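Local atomic coordinates of possible metal-dependent hydrolase (Veillonella parvula, PDB entry 3RPC), a protein that is probably a metal-dependent hydrolase of the metallo-beta-lactamase superfamily, carrying two zinc ions in its presumed active site. Residues L165-K177 with S202-R216. Residues are numbered along the deposited sequence; the frame is centred on the assembly and turned at random.
Sequences LVGDTVWTSDVEK and SIIMGTKDIGRMVVR. With ZN (zinc ion), chain E; ZN (zinc ion), chain F.
E176 OE2 takes two N-H groups, one from R216 NH1 at 2.9 Å and one from W171 NE1 at 2.8 Å. The indole N-H arrives from above the carboxylate plane, whereas R216 lies nearly coplanar with it and grips side-on. Its NE meets E176 OE1 at 2.9 Å, and both oxygens use their syn lone pairs. These bonds should fix the carboxylate's rotation.

R212 CD sits over one face of the W171 ring, 3.6 Å from the six-membered centroid; V175 CG1, from W171's own segment, lies over the other. The R212 guanidinium plane is turned 76° from the indole and its NH1 edge faces the ring, a cation-pi contact with the five-membered part. R212 NH1 also bonds D209 OD1, which a water links to W171 N. Selenomethionine M213 bends at chi2 (66°) and chi3 (74°), bringing CE to 3.5 Å from W171 CZ3.

Selenomethionine M205, extended beyond CG, meets V175 CG2 tip to tip through CE at 3.8 Å; V166 CG1 and W171 CE3 also touch it. Nearer the metals, I204 CG2 packs 3.6 Å from D168 CG. D168 OD2 and a water bridge the zinc ions; H72, H74 and H132 bind one, D76, H77 and H226 the other.

In this metallo-beta-lactamase fold the zinc-bearing loop after strand 163-165 meets loop 202-206, and helix 207-216 packs by helices 173-182 and 237-246 and strand 186-190.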
loop_
_atom_site.group_PDB
_atom_site.type_symbol
_atom_site.label_atom_id
_atom_site.label_comp_id
_atom_site.label_asym_id
_atom_site.label_seq_id
_atom_site.Cartn_x
_atom_site.Cartn_y
_atom_site.Cartn_z
ATOM N N LEU A 165 -4.624 -14.637 -2.573
ATOM C CA LEU A 165 -5.180 -14.114 -3.812
ATOM C C LEU A 165 -4.457 -12.798 -4.064
ATOM O O LEU A 165 -4.731 -11.787 -3.429
ATOM C CB LEU A 165 -6.682 -13.889 -3.636
ATOM C CG LEU A 165 -7.461 -13.307 -4.807
ATOM C CD1 LEU A 165 -7.675 -14.352 -5.890
ATOM C CD2 LEU A 165 -8.813 -12.797 -4.294
ATOM N N VAL A 166 -3.494 -12.813 -4.976
ATOM C CA VAL A 166 -2.579 -11.676 -5.082
ATOM C C VAL A 166 -3.260 -10.413 -5.620
ATOM O O VAL A 166 -2.973 -9.290 -5.172
ATOM C CB VAL A 166 -1.373 -12.030 -5.956
ATOM C CG1 VAL A 166 -0.405 -10.837 -6.046
ATOM C CG2 VAL A 166 -0.660 -13.247 -5.378
ATOM N N GLY A 167 -4.157 -10.603 -6.587
ATOM C CA GLY A 167 -4.918 -9.502 -7.155
ATOM C C GLY A 167 -4.246 -8.792 -8.318
ATOM O O GLY A 167 -3.174 -9.189 -8.783
ATOM N N ASP A 168 -4.894 -7.734 -8.798
ATOM C CA ASP A 168 -4.374 -6.942 -9.910
ATOM C C ASP A 168 -3.290 -5.975 -9.435
ATOM O O ASP A 168 -3.554 -4.799 -9.180
ATOM C CB ASP A 168 -5.514 -6.181 -10.605
ATOM C CG ASP A 168 -6.200 -6.997 -11.700
ATOM O OD1 ASP A 168 -6.023 -8.228 -11.745
ATOM O OD2 ASP A 168 -6.918 -6.394 -12.526
ATOM N N THR A 169 -2.077 -6.500 -9.296
ATOM C CA THR A 169 -0.928 -5.704 -8.881
ATOM C C THR A 169 0.294 -6.186 -9.632
ATOM O O THR A 169 0.378 -7.349 -10.032
ATOM C CB THR A 169 -0.698 -5.812 -7.360
ATOM O OG1 THR A 169 0.445 -5.028 -6.975
ATOM C CG2 THR A 169 -0.506 -7.267 -6.929
ATOM N N VAL A 170 1.229 -5.273 -9.840
ATOM C CA VAL A 170 2.574 -5.655 -10.257
ATOM C C VAL A 170 3.370 -6.072 -9.015
ATOM O O VAL A 170 2.883 -5.971 -7.890
ATOM C CB VAL A 170 3.283 -4.513 -11.004
ATOM C CG1 VAL A 170 2.465 -4.069 -12.205
ATOM C CG2 VAL A 170 3.577 -3.313 -10.074
ATOM N N TRP A 171 4.589 -6.555 -9.203
ATOM C CA TRP A 171 5.379 -6.996 -8.056
ATOM C C TRP A 171 5.917 -5.795 -7.283
ATOM O O TRP A 171 6.785 -5.084 -7.770
ATOM C CB TRP A 171 6.540 -7.874 -8.514
ATOM C CG TRP A 171 7.149 -8.636 -7.395
ATOM C CD1 TRP A 171 7.934 -8.135 -6.395
ATOM C CD2 TRP A 171 7.037 -10.038 -7.158
ATOM N NE1 TRP A 171 8.300 -9.148 -5.534
ATOM C CE2 TRP A 171 7.772 -10.329 -5.991
ATOM C CE3 TRP A 171 6.395 -11.083 -7.827
ATOM C CZ2 TRP A 171 7.877 -11.619 -5.474
ATOM C CZ3 TRP A 171 6.498 -12.367 -7.315
ATOM C CH2 TRP A 171 7.230 -12.623 -6.146
ATOM N N THR A 172 5.387 -5.567 -6.087
ATOM C CA THR A 172 5.847 -4.470 -5.234
ATOM C C THR A 172 6.214 -5.012 -3.857
ATOM O O THR A 172 6.080 -6.208 -3.589
ATOM C CB THR A 172 4.747 -3.424 -5.015
ATOM O OG1 THR A 172 3.711 -3.993 -4.200
ATOM C CG2 THR A 172 4.158 -2.942 -6.335
ATOM N N SER A 173 6.660 -4.133 -2.962
ATOM C CA SER A 173 6.957 -4.560 -1.606
ATOM C C SER A 173 5.720 -5.053 -0.861
ATOM O O SER A 173 5.837 -5.776 0.126
ATOM C CB SER A 173 7.631 -3.433 -0.822
ATOM O OG SER A 173 8.895 -3.128 -1.393
ATOM N N ASP A 174 4.534 -4.662 -1.322
ATOM C CA ASP A 174 3.317 -5.149 -0.672
ATOM C C ASP A 174 3.189 -6.657 -0.862
ATOM O O ASP A 174 2.687 -7.364 0.018
ATOM C CB ASP A 174 2.082 -4.426 -1.206
ATOM C CG ASP A 174 1.917 -3.032 -0.604
ATOM O OD1 ASP A 174 2.322 -2.837 0.558
ATOM O OD2 ASP A 174 1.371 -2.143 -1.286
ATOM N N VAL A 175 3.641 -7.140 -2.017
ATOM C CA VAL A 175 3.640 -8.571 -2.310
ATOM C C VAL A 175 4.685 -9.260 -1.419
ATOM O O VAL A 175 4.406 -10.296 -0.800
ATOM C CB VAL A 175 3.925 -8.822 -3.810
ATOM C CG1 VAL A 175 4.001 -10.326 -4.119
ATOM C CG2 VAL A 175 2.862 -8.138 -4.663
ATOM N N GLU A 176 5.881 -8.673 -1.335
ATOM C CA GLU A 176 6.938 -9.219 -0.473
ATOM C C GLU A 176 6.477 -9.287 0.969
ATOM O O GLU A 176 6.756 -10.260 1.667
ATOM C CB GLU A 176 8.233 -8.400 -0.573
ATOM C CG GLU A 176 8.873 -8.383 -1.961
ATOM C CD GLU A 176 9.558 -9.693 -2.353
ATOM O OE1 GLU A 176 9.560 -10.669 -1.564
ATOM O OE2 GLU A 176 10.117 -9.741 -3.470
ATOM N N LYS A 177 5.781 -8.239 1.408
ATOM C CA LYS A 177 5.240 -8.181 2.764
ATOM C C LYS A 177 4.258 -9.309 3.028
ATOM O O LYS A 177 4.380 -10.012 4.034
ATOM C CB LYS A 177 4.577 -6.828 3.029
ATOM C CG LYS A 177 5.575 -5.703 3.286
ATOM C CD LYS A 177 4.869 -4.358 3.294
ATOM C CE LYS A 177 5.812 -3.211 3.661
ATOM N NZ LYS A 177 5.017 -1.952 3.839
ATOM N N SER A 202 3.493 -3.752 -17.645
ATOM C CA SER A 202 2.114 -4.220 -17.487
ATOM C C SER A 202 1.452 -3.618 -16.254
ATOM O O SER A 202 2.121 -3.179 -15.321
ATOM C CB SER A 202 2.091 -5.750 -17.411
ATOM O OG SER A 202 0.788 -6.265 -17.162
ATOM N N ILE A 203 0.128 -3.595 -16.258
ATOM C CA ILE A 203 -0.626 -3.238 -15.061
ATOM C C ILE A 203 -0.846 -4.409 -14.109
ATOM O O ILE A 203 -1.357 -4.215 -13.008
ATOM C CB ILE A 203 -1.987 -2.623 -15.415
ATOM C CG1 ILE A 203 -2.811 -3.610 -16.255
ATOM C CG2 ILE A 203 -1.786 -1.291 -16.141
ATOM C CD1 ILE A 203 -4.250 -3.151 -16.531
ATOM N N ILE A 204 -0.512 -5.626 -14.536
ATOM C CA ILE A 204 -0.574 -6.783 -13.649
ATOM C C ILE A 204 0.704 -7.593 -13.824
ATOM O O ILE A 204 1.711 -7.067 -14.297
ATOM C CB ILE A 204 -1.843 -7.661 -13.863
ATOM C CG1 ILE A 204 -1.958 -8.160 -15.307
ATOM C CG2 ILE A 204 -3.106 -6.867 -13.501
ATOM C CD1 ILE A 204 -3.119 -9.164 -15.539
HETATM N N MSE A 205 0.677 -8.852 -13.419
HETATM C CA MSE A 205 1.858 -9.712 -13.512
HETATM C C MSE A 205 1.921 -10.532 -14.806
HETATM O O MSE A 205 0.969 -10.561 -15.591
HETATM C CB MSE A 205 1.915 -10.636 -12.295
HETATM C CG MSE A 205 2.318 -9.903 -11.025
HETATM SE SE MSE A 205 2.031 -10.982 -9.447
HETATM C CE MSE A 205 2.763 -9.745 -8.146
ATOM N N GLY A 206 3.073 -11.163 -15.032
ATOM C CA GLY A 206 3.279 -12.062 -16.153
ATOM C C GLY A 206 4.265 -13.160 -15.790
ATOM O O GLY A 206 4.440 -13.494 -14.614
ATOM N N THR A 207 4.928 -13.722 -16.797
ATOM C CA THR A 207 5.816 -14.853 -16.566
ATOM C C THR A 207 7.001 -14.524 -15.647
ATOM O O THR A 207 7.403 -15.365 -14.842
ATOM C CB THR A 207 6.333 -15.457 -17.882
ATOM O OG1 THR A 207 6.857 -14.411 -18.709
ATOM C CG2 THR A 207 5.201 -16.179 -18.615
ATOM N N LYS A 208 7.542 -13.307 -15.746
ATOM C CA LYS A 208 8.655 -12.943 -14.866
ATOM C C LYS A 208 8.275 -13.138 -13.401
ATOM O O LYS A 208 9.064 -13.637 -12.589
ATOM C CB LYS A 208 9.085 -11.501 -15.103
ATOM C CG LYS A 208 10.371 -11.117 -14.408
ATOM C CD LYS A 208 10.833 -9.728 -14.844
ATOM C CE LYS A 208 10.806 -9.570 -16.363
ATOM N NZ LYS A 208 11.869 -10.349 -17.059
ATOM N N ASP A 209 7.051 -12.735 -13.066
ATOM C CA ASP A 209 6.542 -12.862 -11.707
ATOM C C ASP A 209 6.329 -14.308 -11.286
ATOM O O ASP A 209 6.542 -14.661 -10.129
ATOM C CB ASP A 209 5.252 -12.055 -11.576
ATOM C CG ASP A 209 5.434 -10.639 -12.073
ATOM O OD1 ASP A 209 5.942 -9.812 -11.289
ATOM O OD2 ASP A 209 5.152 -10.364 -13.260
ATOM N N ILE A 210 5.903 -15.149 -12.223
ATOM C CA ILE A 210 5.745 -16.554 -11.906
ATOM C C ILE A 210 7.090 -17.157 -11.523
ATOM O O ILE A 210 7.200 -17.879 -10.539
ATOM C CB ILE A 210 5.144 -17.326 -13.087
ATOM C CG1 ILE A 210 3.751 -16.793 -13.410
ATOM C CG2 ILE A 210 5.111 -18.832 -12.791
ATOM C CD1 ILE A 210 3.089 -17.517 -14.580
ATOM N N GLY A 211 8.126 -16.858 -12.301
ATOM C CA GLY A 211 9.436 -17.394 -11.987
ATOM C C GLY A 211 9.893 -16.902 -10.623
ATOM O O GLY A 211 10.454 -17.665 -9.828
ATOM N N ARG A 212 9.636 -15.626 -10.343
ATOM C CA ARG A 212 10.095 -15.033 -9.088
ATOM C C ARG A 212 9.331 -15.636 -7.921
ATOM O O ARG A 212 9.895 -15.850 -6.844
ATOM C CB ARG A 212 9.929 -13.509 -9.113
ATOM C CG ARG A 212 10.617 -12.789 -7.957
ATOM C CD ARG A 212 10.415 -11.280 -8.030
ATOM N NE ARG A 212 10.852 -10.734 -9.318
ATOM C CZ ARG A 212 10.022 -10.202 -10.213
ATOM N NH1 ARG A 212 8.720 -10.108 -9.949
ATOM N NH2 ARG A 212 10.492 -9.744 -11.365
HETATM N N MSE A 213 8.049 -15.919 -8.131
HETATM C CA MSE A 213 7.244 -16.489 -7.056
HETATM C C MSE A 213 7.737 -17.877 -6.662
HETATM O O MSE A 213 7.700 -18.257 -5.485
HETATM C CB MSE A 213 5.760 -16.566 -7.450
HETATM C CG MSE A 213 4.814 -16.899 -6.297
HETATM SE SE MSE A 213 4.795 -15.448 -4.985
HETATM C CE MSE A 213 3.767 -14.152 -5.946
ATOM N N VAL A 214 8.183 -18.648 -7.647
ATOM C CA VAL A 214 8.669 -19.991 -7.388
ATOM C C VAL A 214 9.964 -19.949 -6.575
ATOM O O VAL A 214 10.187 -20.793 -5.703
ATOM C CB VAL A 214 8.869 -20.773 -8.699
ATOM C CG1 VAL A 214 9.645 -22.054 -8.448
ATOM C CG2 VAL A 214 7.506 -21.073 -9.342
ATOM N N VAL A 215 10.800 -18.950 -6.848
ATOM C CA VAL A 215 12.019 -18.762 -6.071
ATOM C C VAL A 215 11.675 -18.338 -4.647
ATOM O O VAL A 215 12.241 -18.853 -3.676
ATOM C CB VAL A 215 12.936 -17.711 -6.708
ATOM C CG1 VAL A 215 14.111 -17.388 -5.787
ATOM C CG2 VAL A 215 13.429 -18.198 -8.068
ATOM N N ARG A 216 10.734 -17.409 -4.513
ATOM C CA ARG A 216 10.409 -16.899 -3.179
ATOM C C ARG A 216 9.722 -17.940 -2.303
ATOM O O ARG A 216 10.007 -18.037 -1.110
ATOM C CB ARG A 216 9.557 -15.628 -3.252
ATOM C CG ARG A 216 9.519 -14.834 -1.948
ATOM C CD ARG A 216 10.825 -14.079 -1.696
ATOM N NE ARG A 216 10.970 -12.949 -2.603
ATOM C CZ ARG A 216 11.762 -12.932 -3.670
ATOM N NH1 ARG A 216 11.805 -11.860 -4.444
ATOM N NH2 ARG A 216 12.518 -13.987 -3.963
HETATM ZN ZN ZN E . -8.052 -4.303 -12.701
HETATM ZN ZN ZN F . -8.003 -7.321 -14.120
HETATM O O HOH W 1 5.528 -7.227 -11.817
HETATM O O HOH W 2 -8.820 -5.177 -14.332
HETATM O O HOH W 3 -6.288 -6.342 -15.754
#